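Long-range contact in uroporphyrinogen III synthase (Thermus thermophilus, PDB 1WCW), which probably catalyses the ring closure of hydroxymethylbilane to uroporphyrinogen III, a step of tetrapyrrole biosynthesis: residues F36-Y49 and M161-L175. Residues are numbered along the deposited sequence; the frame is centred on the assembly and turned at random.
Sequences FPVQATEKVPVPEY and MPYRHLPDPEGILRL
Met161 O sits over one face of the Tyr49 ring, offset toward its rim. It begins a contact built on the two-stranded antiparallel ladder of 39-43 and 163-167, which joins the two alpha/beta domains of the uroporphyrinogen III synthase fold. Pro162 CB lies 3.3 Å from Tyr49 OH. Pro162 O accepts from Val44 N, and a water that accepts from Tyr49 OH donates to both Pro162 O and Val44 O. At Tyr163, CB meets Lys43 CD at 3.8 Å, while the phenol OH hydrogen-bonds Thr67 and the lysine ammonium salt-bridges Asp73. Arg164 exchanges two backbone bonds with Glu42. Its guanidinium lies nearly coplanar with the Glu42 carboxylate, 7° apart, but the salt bridge is long, 4.0 Å from NH2 to OE1. Tyr163 CE2 lies over one face of the His165 ring and Gln39 NE2 over the opposite face, 3.2 Å above its plane, both offset toward the rim. The amide stands 80° to the ring and bonds through OE1 to Gln194. With alanine in place of His165, a gap would probably open between Tyr163 CE2 and Gln39 NE2, which would lose the ring face it rests on. Leu166 pairs with Ala40 through two backbone bonds, and its CD1 touches the Glu42 carboxylate from the same face of the ladder. Asp168 N donates to Val38 O. With CG anti to the backbone N (chi1 -179°), Asp168 caps helix 169-181: OD1 accepts from Gly171 N at 3.0 Å, met from above the carboxylate plane. OD2 takes a water that also donates to Gln39 O; another links Gly171 O to Pro37 O. Ile172 CG1 packs on Val38 CB at 3.7 Å. Leu175 divides its methyls, CD1 against Phe36 CB and CD2 against Val38 CG1 at 3.6 Å.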
loop_
_atom_site.group_PDB
_atom_site.type_symbol
_atom_site.label_atom_id
_atom_site.label_comp_id
_atom_site.label_asym_id
_atom_site.label_seq_id
_atom_site.Cartn_x
_atom_site.Cartn_y
_atom_site.Cartn_z
ATOM N N PHE A 36 -5.896 4.693 -15.348
ATOM C CA PHE A 36 -6.446 3.340 -15.207
ATOM C C PHE A 36 -6.348 2.893 -13.742
ATOM O O PHE A 36 -5.503 2.027 -13.424
ATOM C CB PHE A 36 -5.720 2.358 -16.160
ATOM C CG PHE A 36 -6.081 2.555 -17.604
ATOM C CD1 PHE A 36 -5.197 3.096 -18.524
ATOM C CD2 PHE A 36 -7.326 2.151 -18.057
ATOM C CE1 PHE A 36 -5.592 3.205 -19.886
ATOM C CE2 PHE A 36 -7.671 2.287 -19.395
ATOM C CZ PHE A 36 -6.796 2.816 -20.293
ATOM N N PRO A 37 -7.183 3.439 -12.856
ATOM C CA PRO A 37 -7.094 3.008 -11.455
ATOM C C PRO A 37 -7.441 1.541 -11.320
ATOM O O PRO A 37 -8.344 1.023 -11.984
ATOM C CB PRO A 37 -8.118 3.870 -10.712
ATOM C CG PRO A 37 -9.012 4.393 -11.808
ATOM C CD PRO A 37 -8.177 4.518 -13.063
ATOM N N VAL A 38 -6.768 0.863 -10.411
ATOM C CA VAL A 38 -7.017 -0.543 -10.194
ATOM C C VAL A 38 -7.597 -0.774 -8.802
ATOM O O VAL A 38 -7.842 -1.966 -8.446
ATOM C CB VAL A 38 -5.743 -1.402 -10.358
ATOM C CG1 VAL A 38 -5.191 -1.301 -11.789
ATOM C CG2 VAL A 38 -4.661 -1.021 -9.370
ATOM N N GLN A 39 -7.835 0.267 -8.023
ATOM C CA GLN A 39 -8.354 0.083 -6.682
ATOM C C GLN A 39 -9.470 1.046 -6.402
ATOM O O GLN A 39 -9.637 2.099 -7.065
ATOM C CB GLN A 39 -7.277 0.260 -5.613
ATOM C CG GLN A 39 -7.053 1.676 -5.164
ATOM C CD GLN A 39 -5.634 1.834 -4.603
ATOM O OE1 GLN A 39 -4.701 2.063 -5.349
ATOM N NE2 GLN A 39 -5.482 1.725 -3.288
ATOM N N ALA A 40 -10.224 0.687 -5.388
ATOM C CA ALA A 40 -11.285 1.482 -4.863
ATOM C C ALA A 40 -10.971 1.533 -3.342
ATOM O O ALA A 40 -10.265 0.653 -2.810
ATOM C CB ALA A 40 -12.543 0.793 -5.113
ATOM N N THR A 41 -11.401 2.560 -2.643
ATOM C CA THR A 41 -11.112 2.612 -1.225
ATOM C C THR A 41 -12.401 3.028 -0.514
ATOM O O THR A 41 -13.140 3.895 -1.005
ATOM C CB THR A 41 -9.960 3.616 -0.964
ATOM O OG1 THR A 41 -8.795 3.246 -1.752
ATOM C CG2 THR A 41 -9.605 3.605 0.499
ATOM N N GLU A 42 -12.740 2.382 0.603
ATOM C CA GLU A 42 -13.949 2.781 1.301
ATOM C C GLU A 42 -13.720 2.713 2.778
ATOM O O GLU A 42 -13.063 1.787 3.317
ATOM C CB GLU A 42 -15.126 1.889 0.939
ATOM C CG GLU A 42 -14.917 0.430 1.265
ATOM C CD GLU A 42 -16.134 -0.441 1.050
ATOM O OE1 GLU A 42 -16.117 -1.589 1.550
ATOM O OE2 GLU A 42 -17.096 0.019 0.385
ATOM N N LYS A 43 -14.193 3.745 3.454
ATOM C CA LYS A 43 -14.063 3.762 4.902
ATOM C C LYS A 43 -15.084 2.825 5.459
ATOM O O LYS A 43 -16.197 2.697 4.959
ATOM C CB LYS A 43 -14.336 5.153 5.492
ATOM C CG LYS A 43 -13.384 6.244 5.082
ATOM C CD LYS A 43 -11.933 5.982 5.521
ATOM C CE LYS A 43 -11.037 7.191 5.224
ATOM N NZ LYS A 43 -9.623 6.865 5.530
ATOM N N VAL A 44 -14.722 2.117 6.506
ATOM C CA VAL A 44 -15.642 1.225 7.176
ATOM C C VAL A 44 -16.398 2.084 8.268
ATOM O O VAL A 44 -15.763 2.780 9.064
ATOM C CB VAL A 44 -14.885 0.078 7.871
ATOM C CG1 VAL A 44 -15.833 -0.730 8.646
ATOM C CG2 VAL A 44 -14.176 -0.867 6.790
ATOM N N PRO A 45 -17.742 2.056 8.295
ATOM C CA PRO A 45 -18.486 2.853 9.294
ATOM C C PRO A 45 -18.045 2.415 10.627
ATOM O O PRO A 45 -17.949 1.225 10.942
ATOM C CB PRO A 45 -19.950 2.501 9.020
ATOM C CG PRO A 45 -19.934 2.139 7.548
ATOM C CD PRO A 45 -18.636 1.337 7.384
ATOM N N VAL A 46 -17.836 3.400 11.510
ATOM C CA VAL A 46 -17.351 3.117 12.819
ATOM C C VAL A 46 -18.209 2.085 13.584
ATOM O O VAL A 46 -17.717 1.166 14.268
ATOM C CB VAL A 46 -17.202 4.451 13.596
ATOM C CG1 VAL A 46 -16.934 4.176 15.103
ATOM C CG2 VAL A 46 -16.035 5.262 12.997
ATOM N N PRO A 47 -19.551 2.206 13.461
ATOM C CA PRO A 47 -20.338 1.193 14.188
ATOM C C PRO A 47 -20.059 -0.268 13.795
ATOM O O PRO A 47 -20.268 -1.180 14.590
ATOM C CB PRO A 47 -21.779 1.586 13.867
ATOM C CG PRO A 47 -21.706 3.061 13.640
ATOM C CD PRO A 47 -20.379 3.279 12.916
ATOM N N GLU A 48 -19.592 -0.492 12.558
ATOM C CA GLU A 48 -19.328 -1.854 12.089
ATOM C C GLU A 48 -18.144 -2.545 12.722
ATOM O O GLU A 48 -18.042 -3.792 12.695
ATOM C CB GLU A 48 -19.190 -1.885 10.556
ATOM C CG GLU A 48 -20.496 -1.579 9.834
ATOM C CD GLU A 48 -20.415 -1.855 8.325
ATOM O OE1 GLU A 48 -20.262 -3.027 7.925
ATOM O OE2 GLU A 48 -20.487 -0.890 7.540
ATOM N N TYR A 49 -17.220 -1.774 13.319
ATOM C CA TYR A 49 -16.109 -2.442 14.003
ATOM C C TYR A 49 -15.966 -1.941 15.422
ATOM O O TYR A 49 -14.927 -2.052 16.044
ATOM C CB TYR A 49 -14.788 -2.329 13.211
ATOM C CG TYR A 49 -14.261 -0.942 12.980
ATOM C CD1 TYR A 49 -14.799 -0.065 12.045
ATOM C CD2 TYR A 49 -13.151 -0.500 13.708
ATOM C CE1 TYR A 49 -14.282 1.153 11.836
ATOM C CE2 TYR A 49 -12.616 0.759 13.487
ATOM C CZ TYR A 49 -13.158 1.584 12.571
ATOM O OH TYR A 49 -12.590 2.792 12.321
ATOM N N MET A 161 -9.939 -3.004 11.262
ATOM C CA MET A 161 -9.923 -2.579 9.859
ATOM C C MET A 161 -10.777 -1.339 9.725
ATOM O O MET A 161 -12.019 -1.447 9.414
ATOM C CB MET A 161 -10.415 -3.745 9.023
ATOM C CG MET A 161 -10.280 -3.473 7.549
ATOM S SD MET A 161 -11.010 -4.819 6.518
ATOM C CE MET A 161 -9.907 -6.105 6.934
ATOM N N PRO A 162 -10.160 -0.184 9.762
ATOM C CA PRO A 162 -10.966 1.062 9.696
ATOM C C PRO A 162 -11.349 1.489 8.281
ATOM O O PRO A 162 -12.219 2.377 8.058
ATOM C CB PRO A 162 -10.069 2.089 10.392
ATOM C CG PRO A 162 -8.646 1.544 10.208
ATOM C CD PRO A 162 -8.755 0.043 10.208
ATOM N N TYR A 163 -10.676 0.897 7.316
ATOM C CA TYR A 163 -10.987 1.191 5.913
ATOM C C TYR A 163 -10.512 0.022 5.095
ATOM O O TYR A 163 -9.751 -0.848 5.570
ATOM C CB TYR A 163 -10.350 2.493 5.442
ATOM C CG TYR A 163 -8.835 2.460 5.285
ATOM C CD1 TYR A 163 -7.998 2.596 6.373
ATOM C CD2 TYR A 163 -8.256 2.240 4.068
ATOM C CE1 TYR A 163 -6.600 2.522 6.273
ATOM C CE2 TYR A 163 -6.871 2.162 3.928
ATOM C CZ TYR A 163 -6.051 2.313 5.026
ATOM O OH TYR A 163 -4.676 2.246 4.911
ATOM N N ARG A 164 -10.947 -0.022 3.844
ATOM C CA ARG A 164 -10.585 -1.119 2.975
ATOM C C ARG A 164 -10.181 -0.655 1.602
ATOM O O ARG A 164 -10.878 0.123 0.968
ATOM C CB ARG A 164 -11.763 -2.066 2.733
ATOM C CG ARG A 164 -12.325 -2.855 3.886
ATOM C CD ARG A 164 -13.571 -3.599 3.364
ATOM N NE ARG A 164 -13.572 -4.995 3.756
ATOM C CZ ARG A 164 -14.584 -5.808 3.512
ATOM N NH1 ARG A 164 -14.523 -7.075 3.900
ATOM N NH2 ARG A 164 -15.650 -5.335 2.868
ATOM N N HIS A 165 -9.069 -1.158 1.116
ATOM C CA HIS A 165 -8.692 -0.984 -0.298
ATOM C C HIS A 165 -9.229 -2.251 -0.913
ATOM O O HIS A 165 -9.020 -3.364 -0.385
ATOM C CB HIS A 165 -7.155 -0.964 -0.491
ATOM C CG HIS A 165 -6.565 0.315 -0.131
ATOM N ND1 HIS A 165 -5.434 0.476 0.634
ATOM C CD2 HIS A 165 -6.982 1.567 -0.429
ATOM C CE1 HIS A 165 -5.179 1.758 0.793
ATOM N NE2 HIS A 165 -6.109 2.445 0.158
ATOM N N LEU A 166 -9.943 -2.106 -2.016
ATOM C CA LEU A 166 -10.455 -3.243 -2.753
ATOM C C LEU A 166 -10.079 -3.101 -4.175
ATOM O O LEU A 166 -9.813 -2.010 -4.644
ATOM C CB LEU A 166 -11.960 -3.178 -2.785
ATOM C CG LEU A 166 -12.661 -3.148 -1.426
ATOM C CD1 LEU A 166 -14.121 -2.701 -1.558
ATOM C CD2 LEU A 166 -12.556 -4.506 -0.854
ATOM N N PRO A 167 -10.028 -4.185 -4.906
ATOM C CA PRO A 167 -9.708 -4.059 -6.339
ATOM C C PRO A 167 -10.869 -3.402 -7.072
ATOM O O PRO A 167 -12.035 -3.381 -6.571
ATOM C CB PRO A 167 -9.550 -5.513 -6.790
ATOM C CG PRO A 167 -10.471 -6.299 -5.815
ATOM C CD PRO A 167 -10.304 -5.569 -4.482
ATOM N N ASP A 168 -10.591 -2.760 -8.197
ATOM C CA ASP A 168 -11.679 -2.232 -9.072
ATOM C C ASP A 168 -11.615 -3.288 -10.209
ATOM O O ASP A 168 -10.855 -3.134 -11.199
ATOM C CB ASP A 168 -11.295 -0.839 -9.585
ATOM C CG ASP A 168 -12.340 -0.249 -10.451
ATOM O OD1 ASP A 168 -13.050 -1.020 -11.096
ATOM O OD2 ASP A 168 -12.429 0.994 -10.482
ATOM N N PRO A 169 -12.451 -4.357 -10.138
ATOM C CA PRO A 169 -12.374 -5.409 -11.145
ATOM C C PRO A 169 -12.497 -4.957 -12.566
ATOM O O PRO A 169 -11.731 -5.418 -13.423
ATOM C CB PRO A 169 -13.476 -6.400 -10.723
ATOM C CG PRO A 169 -13.628 -6.129 -9.275
ATOM C CD PRO A 169 -13.533 -4.624 -9.172
ATOM N N GLU A 170 -13.491 -4.103 -12.847
ATOM C CA GLU A 170 -13.661 -3.644 -14.217
ATOM C C GLU A 170 -12.455 -2.794 -14.671
ATOM O O GLU A 170 -12.012 -2.890 -15.842
ATOM C CB GLU A 170 -14.970 -2.841 -14.360
ATOM C CG GLU A 170 -16.256 -3.549 -13.841
ATOM C CD GLU A 170 -16.241 -3.772 -12.315
ATOM O OE1 GLU A 170 -15.926 -2.818 -11.548
ATOM O OE2 GLU A 170 -16.534 -4.910 -11.860
ATOM N N GLY A 171 -11.993 -1.935 -13.749
ATOM C CA GLY A 171 -10.833 -1.091 -14.032
ATOM C C GLY A 171 -9.607 -1.948 -14.355
ATOM O O GLY A 171 -8.838 -1.623 -15.247
ATOM N N ILE A 172 -9.421 -3.035 -13.645
ATOM C CA ILE A 172 -8.285 -3.907 -13.863
ATOM C C ILE A 172 -8.398 -4.522 -15.245
ATOM O O ILE A 172 -7.408 -4.617 -15.985
ATOM C CB ILE A 172 -8.222 -4.978 -12.775
ATOM C CG1 ILE A 172 -7.772 -4.289 -11.463
ATOM C CG2 ILE A 172 -7.303 -6.169 -13.228
ATOM C CD1 ILE A 172 -8.232 -5.058 -10.169
ATOM N N LEU A 173 -9.604 -5.006 -15.618
ATOM C CA LEU A 173 -9.769 -5.622 -16.921
ATOM C C LEU A 173 -9.542 -4.628 -18.050
ATOM O O LEU A 173 -8.917 -4.985 -19.049
ATOM C CB LEU A 173 -11.172 -6.299 -17.015
ATOM C CG LEU A 173 -11.329 -7.503 -16.052
ATOM C CD1 LEU A 173 -12.754 -8.085 -16.286
ATOM C CD2 LEU A 173 -10.242 -8.579 -16.327
ATOM N N ARG A 174 -9.946 -3.372 -17.842
ATOM C CA ARG A 174 -9.741 -2.359 -18.852
ATOM C C ARG A 174 -8.236 -2.071 -18.995
ATOM O O ARG A 174 -7.735 -1.887 -20.120
ATOM C CB ARG A 174 -10.481 -1.074 -18.477
ATOM C CG ARG A 174 -11.986 -1.128 -18.718
ATOM C CD ARG A 174 -12.585 0.248 -18.628
ATOM N NE ARG A 174 -13.404 0.414 -17.435
ATOM C CZ ARG A 174 -13.044 1.117 -16.372
ATOM N NH1 ARG A 174 -13.853 1.187 -15.329
ATOM N NH2 ARG A 174 -11.888 1.752 -16.374
ATOM N N LEU A 175 -7.527 -1.994 -17.893
ATOM C CA LEU A 175 -6.084 -1.775 -17.970
ATOM C C LEU A 175 -5.399 -2.953 -18.622
ATOM O O LEU A 175 -4.497 -2.759 -19.470
ATOM C CB LEU A 175 -5.574 -1.563 -16.576
ATOM C CG LEU A 175 -4.018 -1.366 -16.461
ATOM C CD1 LEU A 175 -3.515 -0.281 -17.420
ATOM C CD2 LEU A 175 -3.647 -1.031 -15.047
HETATM O O HOH W 1 -8.553 1.094 -14.886
HETATM O O HOH W 2 -10.952 2.014 -12.076
HETATM O O HOH W 3 -11.463 3.042 -8.753
HETATM O O HOH W 4 -13.483 3.799 9.982
#